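Local coordinates for protein plastocyanin (Adiantum capillus-veneris, PDB 1KDJ) that carries electrons from the cytochrome b6-f complex to P700 of photosystem I, using a bound copper ion, at residues F29-D42 with Y83-M95. Residues are numbered along the deposited sequence; the frame is centred on the assembly and turned at random.
With CU (copper (II) ion), chain B.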
loop_
_atom_site.group_PDB
_atom_site.type_symbol
_atom_site.label_atom_id
_atom_site.label_comp_id
_atom_site.label_asym_id
_atom_site.label_seq_id
_atom_site.Cartn_x
_atom_site.Cartn_y
_atom_site.Cartn_z
ATOM N N PHE A 29 6.782 1.871 1.666
ATOM C CA PHE A 29 6.265 0.855 2.573
ATOM C C PHE A 29 7.465 -0.012 2.941
ATOM O O PHE A 29 8.246 -0.383 2.072
ATOM C CB PHE A 29 5.219 0.040 1.864
ATOM C CG PHE A 29 3.954 0.776 1.487
ATOM C CD1 PHE A 29 2.905 0.838 2.370
ATOM C CD2 PHE A 29 3.834 1.336 0.234
ATOM C CE1 PHE A 29 1.715 1.445 2.042
ATOM C CE2 PHE A 29 2.639 1.951 -0.084
ATOM C CZ PHE A 29 1.583 2.010 0.796
ATOM N N THR A 30 7.712 -0.274 4.221
ATOM C CA THR A 30 8.867 -1.037 4.664
ATOM C C THR A 30 8.374 -2.115 5.598
ATOM O O THR A 30 7.581 -1.880 6.514
ATOM C CB THR A 30 9.860 -0.193 5.433
ATOM O OG1 THR A 30 10.217 0.888 4.572
ATOM C CG2 THR A 30 11.107 -0.974 5.828
ATOM N N LEU A 31 8.804 -3.332 5.300
ATOM C CA LEU A 31 8.424 -4.502 6.068
ATOM C C LEU A 31 9.076 -4.475 7.459
ATOM O O LEU A 31 10.278 -4.220 7.564
ATOM C CB LEU A 31 8.875 -5.784 5.350
ATOM C CG LEU A 31 8.546 -7.062 6.079
ATOM C CD1 LEU A 31 7.078 -7.363 5.992
ATOM C CD2 LEU A 31 9.380 -8.162 5.482
ATOM N N VAL A 32 8.304 -4.721 8.507
ATOM C CA VAL A 32 8.874 -4.911 9.833
ATOM C C VAL A 32 8.468 -6.340 10.253
ATOM O O VAL A 32 7.305 -6.732 10.117
ATOM C CB VAL A 32 8.311 -3.845 10.822
ATOM C CG1 VAL A 32 8.941 -4.063 12.200
ATOM C CG2 VAL A 32 8.663 -2.433 10.366
ATOM N N GLY A 33 9.386 -7.134 10.806
ATOM C CA GLY A 33 9.042 -8.463 11.265
ATOM C C GLY A 33 9.343 -9.513 10.203
ATOM O O GLY A 33 10.010 -9.244 9.204
ATOM N N GLU A 34 8.877 -10.728 10.461
ATOM C CA GLU A 34 9.125 -11.816 9.552
ATOM C C GLU A 34 7.948 -12.271 8.711
ATOM O O GLU A 34 8.162 -13.001 7.742
ATOM C CB GLU A 34 9.670 -12.979 10.344
ATOM C CG GLU A 34 11.162 -13.113 10.059
ATOM C CD GLU A 34 12.004 -11.953 10.566
ATOM O OE1 GLU A 34 12.023 -11.763 11.789
ATOM O OE2 GLU A 34 12.623 -11.250 9.754
ATOM N N THR A 35 6.704 -11.924 9.035
ATOM C CA THR A 35 5.578 -12.262 8.185
ATOM C C THR A 35 5.670 -11.423 6.876
ATOM O O THR A 35 5.786 -10.193 6.956
ATOM C CB THR A 35 4.315 -11.941 8.959
ATOM O OG1 THR A 35 4.389 -12.628 10.211
ATOM C CG2 THR A 35 3.085 -12.339 8.212
ATOM N N GLY A 36 5.687 -12.038 5.684
ATOM C CA GLY A 36 5.705 -11.331 4.416
ATOM C C GLY A 36 4.342 -10.720 4.209
ATOM O O GLY A 36 3.277 -11.134 4.703
ATOM N N HIS A 37 4.314 -9.625 3.457
ATOM C CA HIS A 37 3.078 -8.874 3.219
ATOM C C HIS A 37 3.223 -8.204 1.870
ATOM O O HIS A 37 4.335 -8.118 1.361
ATOM C CB HIS A 37 2.864 -7.728 4.232
ATOM C CG HIS A 37 2.666 -8.165 5.679
ATOM N ND1 HIS A 37 1.474 -8.607 6.037
ATOM C CD2 HIS A 37 3.557 -8.091 6.721
ATOM C CE1 HIS A 37 1.587 -8.816 7.344
ATOM N NE2 HIS A 37 2.810 -8.505 7.721
ATOM N N ASN A 38 2.157 -7.681 1.298
ATOM C CA ASN A 38 2.376 -6.823 0.124
ATOM C C ASN A 38 1.360 -5.676 0.137
ATOM O O ASN A 38 0.599 -5.528 1.106
ATOM C CB ASN A 38 2.242 -7.640 -1.205
ATOM C CG ASN A 38 0.875 -8.142 -1.551
ATOM O OD1 ASN A 38 -0.172 -7.997 -0.930
ATOM N ND2 ASN A 38 0.860 -8.897 -2.618
ATOM N N ILE A 39 1.309 -4.871 -0.931
ATOM C CA ILE A 39 0.424 -3.707 -0.975
ATOM C C ILE A 39 -0.172 -3.667 -2.375
ATOM O O ILE A 39 0.597 -3.558 -3.329
ATOM C CB ILE A 39 1.173 -2.343 -0.779
ATOM C CG1 ILE A 39 1.928 -2.307 0.577
ATOM C CG2 ILE A 39 0.134 -1.186 -0.880
ATOM C CD1 ILE A 39 3.343 -2.951 0.614
ATOM N N VAL A 40 -1.476 -3.702 -2.425
ATOM C CA VAL A 40 -2.236 -3.618 -3.658
ATOM C C VAL A 40 -3.322 -2.585 -3.437
ATOM O O VAL A 40 -4.069 -2.653 -2.459
ATOM C CB VAL A 40 -2.878 -5.012 -4.013
ATOM C CG1 VAL A 40 -3.719 -4.929 -5.281
ATOM C CG2 VAL A 40 -1.777 -6.016 -4.246
ATOM N N PHE A 41 -3.466 -1.657 -4.401
ATOM C CA PHE A 41 -4.503 -0.640 -4.340
ATOM C C PHE A 41 -5.809 -1.122 -4.894
ATOM O O PHE A 41 -5.811 -1.821 -5.897
ATOM C CB PHE A 41 -4.072 0.628 -5.116
ATOM C CG PHE A 41 -3.179 1.541 -4.277
ATOM C CD1 PHE A 41 -3.770 2.465 -3.433
ATOM C CD2 PHE A 41 -1.818 1.408 -4.311
ATOM C CE1 PHE A 41 -2.975 3.250 -2.622
ATOM C CE2 PHE A 41 -1.036 2.196 -3.495
ATOM C CZ PHE A 41 -1.610 3.112 -2.652
ATOM N N ASP A 42 -6.914 -0.804 -4.250
ATOM C CA ASP A 42 -8.249 -1.014 -4.773
ATOM C C ASP A 42 -8.504 -0.007 -5.893
ATOM O O ASP A 42 -8.126 1.162 -5.767
ATOM C CB ASP A 42 -9.290 -0.742 -3.754
ATOM C CG ASP A 42 -10.149 -1.917 -3.370
ATOM O OD1 ASP A 42 -10.469 -2.769 -4.206
ATOM O OD2 ASP A 42 -10.511 -1.967 -2.202
ATOM N N TYR A 83 -7.680 6.720 -1.484
ATOM C CA TYR A 83 -7.625 5.416 -2.132
ATOM C C TYR A 83 -7.372 4.398 -1.036
ATOM O O TYR A 83 -6.636 4.752 -0.111
ATOM C CB TYR A 83 -6.477 5.402 -3.116
ATOM C CG TYR A 83 -6.573 6.520 -4.143
ATOM C CD1 TYR A 83 -7.496 6.430 -5.171
ATOM C CD2 TYR A 83 -5.743 7.623 -4.010
ATOM C CE1 TYR A 83 -7.587 7.459 -6.082
ATOM C CE2 TYR A 83 -5.828 8.654 -4.918
ATOM C CZ TYR A 83 -6.746 8.551 -5.941
ATOM O OH TYR A 83 -6.815 9.576 -6.866
ATOM N N THR A 84 -7.978 3.211 -1.085
ATOM C CA THR A 84 -7.715 2.123 -0.138
ATOM C C THR A 84 -6.645 1.195 -0.697
ATOM O O THR A 84 -6.537 0.994 -1.917
ATOM C CB THR A 84 -9.003 1.359 0.104
ATOM O OG1 THR A 84 -9.851 2.259 0.788
ATOM C CG2 THR A 84 -8.837 0.106 0.974
ATOM N N PHE A 85 -5.765 0.681 0.167
ATOM C CA PHE A 85 -4.815 -0.341 -0.221
ATOM C C PHE A 85 -4.946 -1.468 0.805
ATOM O O PHE A 85 -5.442 -1.278 1.934
ATOM C CB PHE A 85 -3.365 0.187 -0.260
ATOM C CG PHE A 85 -2.825 0.877 0.981
ATOM C CD1 PHE A 85 -2.210 0.123 1.962
ATOM C CD2 PHE A 85 -2.964 2.246 1.142
ATOM C CE1 PHE A 85 -1.743 0.738 3.106
ATOM C CE2 PHE A 85 -2.494 2.848 2.290
ATOM C CZ PHE A 85 -1.882 2.094 3.283
ATOM N N TYR A 86 -4.546 -2.665 0.379
ATOM C CA TYR A 86 -4.685 -3.844 1.221
ATOM C C TYR A 86 -3.538 -4.799 0.980
ATOM O O TYR A 86 -2.749 -4.608 0.046
ATOM C CB TYR A 86 -6.039 -4.528 0.944
ATOM C CG TYR A 86 -6.206 -5.051 -0.469
ATOM C CD1 TYR A 86 -5.784 -6.336 -0.773
ATOM C CD2 TYR A 86 -6.786 -4.243 -1.443
ATOM C CE1 TYR A 86 -5.935 -6.827 -2.052
ATOM C CE2 TYR A 86 -6.939 -4.744 -2.727
ATOM C CZ TYR A 86 -6.514 -6.023 -3.013
ATOM O OH TYR A 86 -6.642 -6.517 -4.283
ATOM N N CYS A 87 -3.395 -5.772 1.887
ATOM C CA CYS A 87 -2.357 -6.772 1.733
ATOM C C CYS A 87 -3.052 -7.993 1.148
ATOM O O CYS A 87 -4.025 -8.393 1.778
ATOM C CB CYS A 87 -1.767 -7.130 3.103
ATOM S SG CYS A 87 -0.676 -8.561 2.986
ATOM N N THR A 88 -2.620 -8.642 0.075
ATOM C CA THR A 88 -3.296 -9.830 -0.440
ATOM C C THR A 88 -3.398 -11.038 0.514
ATOM O O THR A 88 -4.530 -11.395 0.807
ATOM C CB THR A 88 -2.576 -10.199 -1.747
ATOM O OG1 THR A 88 -2.632 -9.029 -2.591
ATOM C CG2 THR A 88 -3.173 -11.457 -2.395
ATOM N N PRO A 89 -2.366 -11.627 1.127
ATOM C CA PRO A 89 -2.526 -12.738 2.064
ATOM C C PRO A 89 -3.501 -12.443 3.186
ATOM O O PRO A 89 -4.332 -13.284 3.517
ATOM C CB PRO A 89 -1.174 -13.011 2.614
ATOM C CG PRO A 89 -0.170 -12.361 1.755
ATOM C CD PRO A 89 -0.957 -11.249 1.049
ATOM N N HIS A 90 -3.495 -11.179 3.715
ATOM C CA HIS A 90 -4.223 -10.907 4.960
ATOM C C HIS A 90 -5.408 -9.972 4.801
ATOM O O HIS A 90 -5.933 -9.408 5.770
ATOM C CB HIS A 90 -3.209 -10.363 6.006
ATOM C CG HIS A 90 -1.989 -11.270 6.255
ATOM N ND1 HIS A 90 -0.786 -10.890 5.871
ATOM C CD2 HIS A 90 -1.954 -12.499 6.858
ATOM C CE1 HIS A 90 0.052 -11.852 6.199
ATOM N NE2 HIS A 90 -0.672 -12.790 6.790
ATOM N N LYS A 91 -5.915 -9.929 3.559
ATOM C CA LYS A 91 -7.073 -9.101 3.192
ATOM C C LYS A 91 -8.287 -9.438 4.024
ATOM O O LYS A 91 -8.931 -8.556 4.576
ATOM C CB LYS A 91 -7.453 -9.292 1.705
ATOM C CG LYS A 91 -8.419 -8.219 1.187
ATOM C CD LYS A 91 -8.729 -8.440 -0.295
ATOM C CE LYS A 91 -9.547 -7.284 -0.919
ATOM N NZ LYS A 91 -10.932 -7.662 -1.170
ATOM N N SER A 92 -8.624 -10.709 4.179
ATOM C CA SER A 92 -9.761 -11.096 4.993
ATOM C C SER A 92 -9.534 -10.799 6.474
ATOM O O SER A 92 -10.479 -10.783 7.258
ATOM C CB SER A 92 -10.003 -12.564 4.785
ATOM O OG SER A 92 -8.735 -13.231 4.886
ATOM N N ALA A 93 -8.286 -10.556 6.893
ATOM C CA ALA A 93 -8.021 -10.149 8.258
ATOM C C ALA A 93 -7.994 -8.618 8.397
ATOM O O ALA A 93 -7.422 -8.081 9.342
ATOM C CB ALA A 93 -6.686 -10.731 8.692
ATOM N N ASN A 94 -8.583 -7.900 7.439
ATOM C CA ASN A 94 -8.723 -6.450 7.393
ATOM C C ASN A 94 -7.418 -5.703 7.497
ATOM O O ASN A 94 -7.323 -4.603 8.046
ATOM C CB ASN A 94 -9.707 -6.003 8.488
ATOM C CG ASN A 94 -10.328 -4.597 8.351
ATOM O OD1 ASN A 94 -11.518 -4.451 8.079
ATOM N ND2 ASN A 94 -9.700 -3.446 8.567
ATOM N N MET A 95 -6.355 -6.247 6.921
ATOM C CA MET A 95 -5.113 -5.509 6.811
ATOM C C MET A 95 -5.197 -4.616 5.543
ATOM O O MET A 95 -4.858 -4.948 4.394
ATOM C CB MET A 95 -3.945 -6.463 6.719
ATOM C CG MET A 95 -2.608 -5.806 6.621
ATOM S SD MET A 95 -1.186 -6.895 6.778
ATOM C CE MET A 95 0.136 -5.753 6.601
HETATM CU CU CU B . -0.158 -9.072 5.121
HETATM O O HOH W 1 -7.193 -4.302 -6.284
HETATM O O HOH W 2 -8.975 3.026 -3.707
#
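His-37 and His-90 turn their ND1 atoms to one copper ion, with Cys-87 SG as third ligand, 2.3 Å from the metal. The two imidazoles meet rim to rim, planes at 58°, and Phe-12 stacks on His-90. Met-95 belongs to the same type 1 (blue) copper site; its SD lies 2.9 Å from the copper. Its extended chain, CG anti to the backbone N (chi1 -179°), carries CE over one face of the His-37 ring. Asn-38 N donates a nearly straight bond to the ligand sulfur, Cys-87 SG, at 3.4 Å. Asn-38 OD1 takes two bonds in its carbonyl plane, from Thr-88 N (2.7 Å) and, on a lone pair, from Thr-88 OG1. With an alanine here in place of the asparagine, Thr-88 N would probably lose its acceptor, and the turn beside Cys-87 would be freer to shift. Farther on, Val-40 and Tyr-86 pair through two antiparallel backbone bonds, and Val-40 CB sits over the tyrosine face. On the other face of this sheet, Phe-85 CB lies over the Phe-41 ring, and Phe-29 points its edge at the Phe-85 face (planes at 74°). This aromatic cluster forms part of the core between the two sheets, joining strand 27-31 to strands 40-41 and 81-86; Leu-55 of helix 49-57 touches Phe-41.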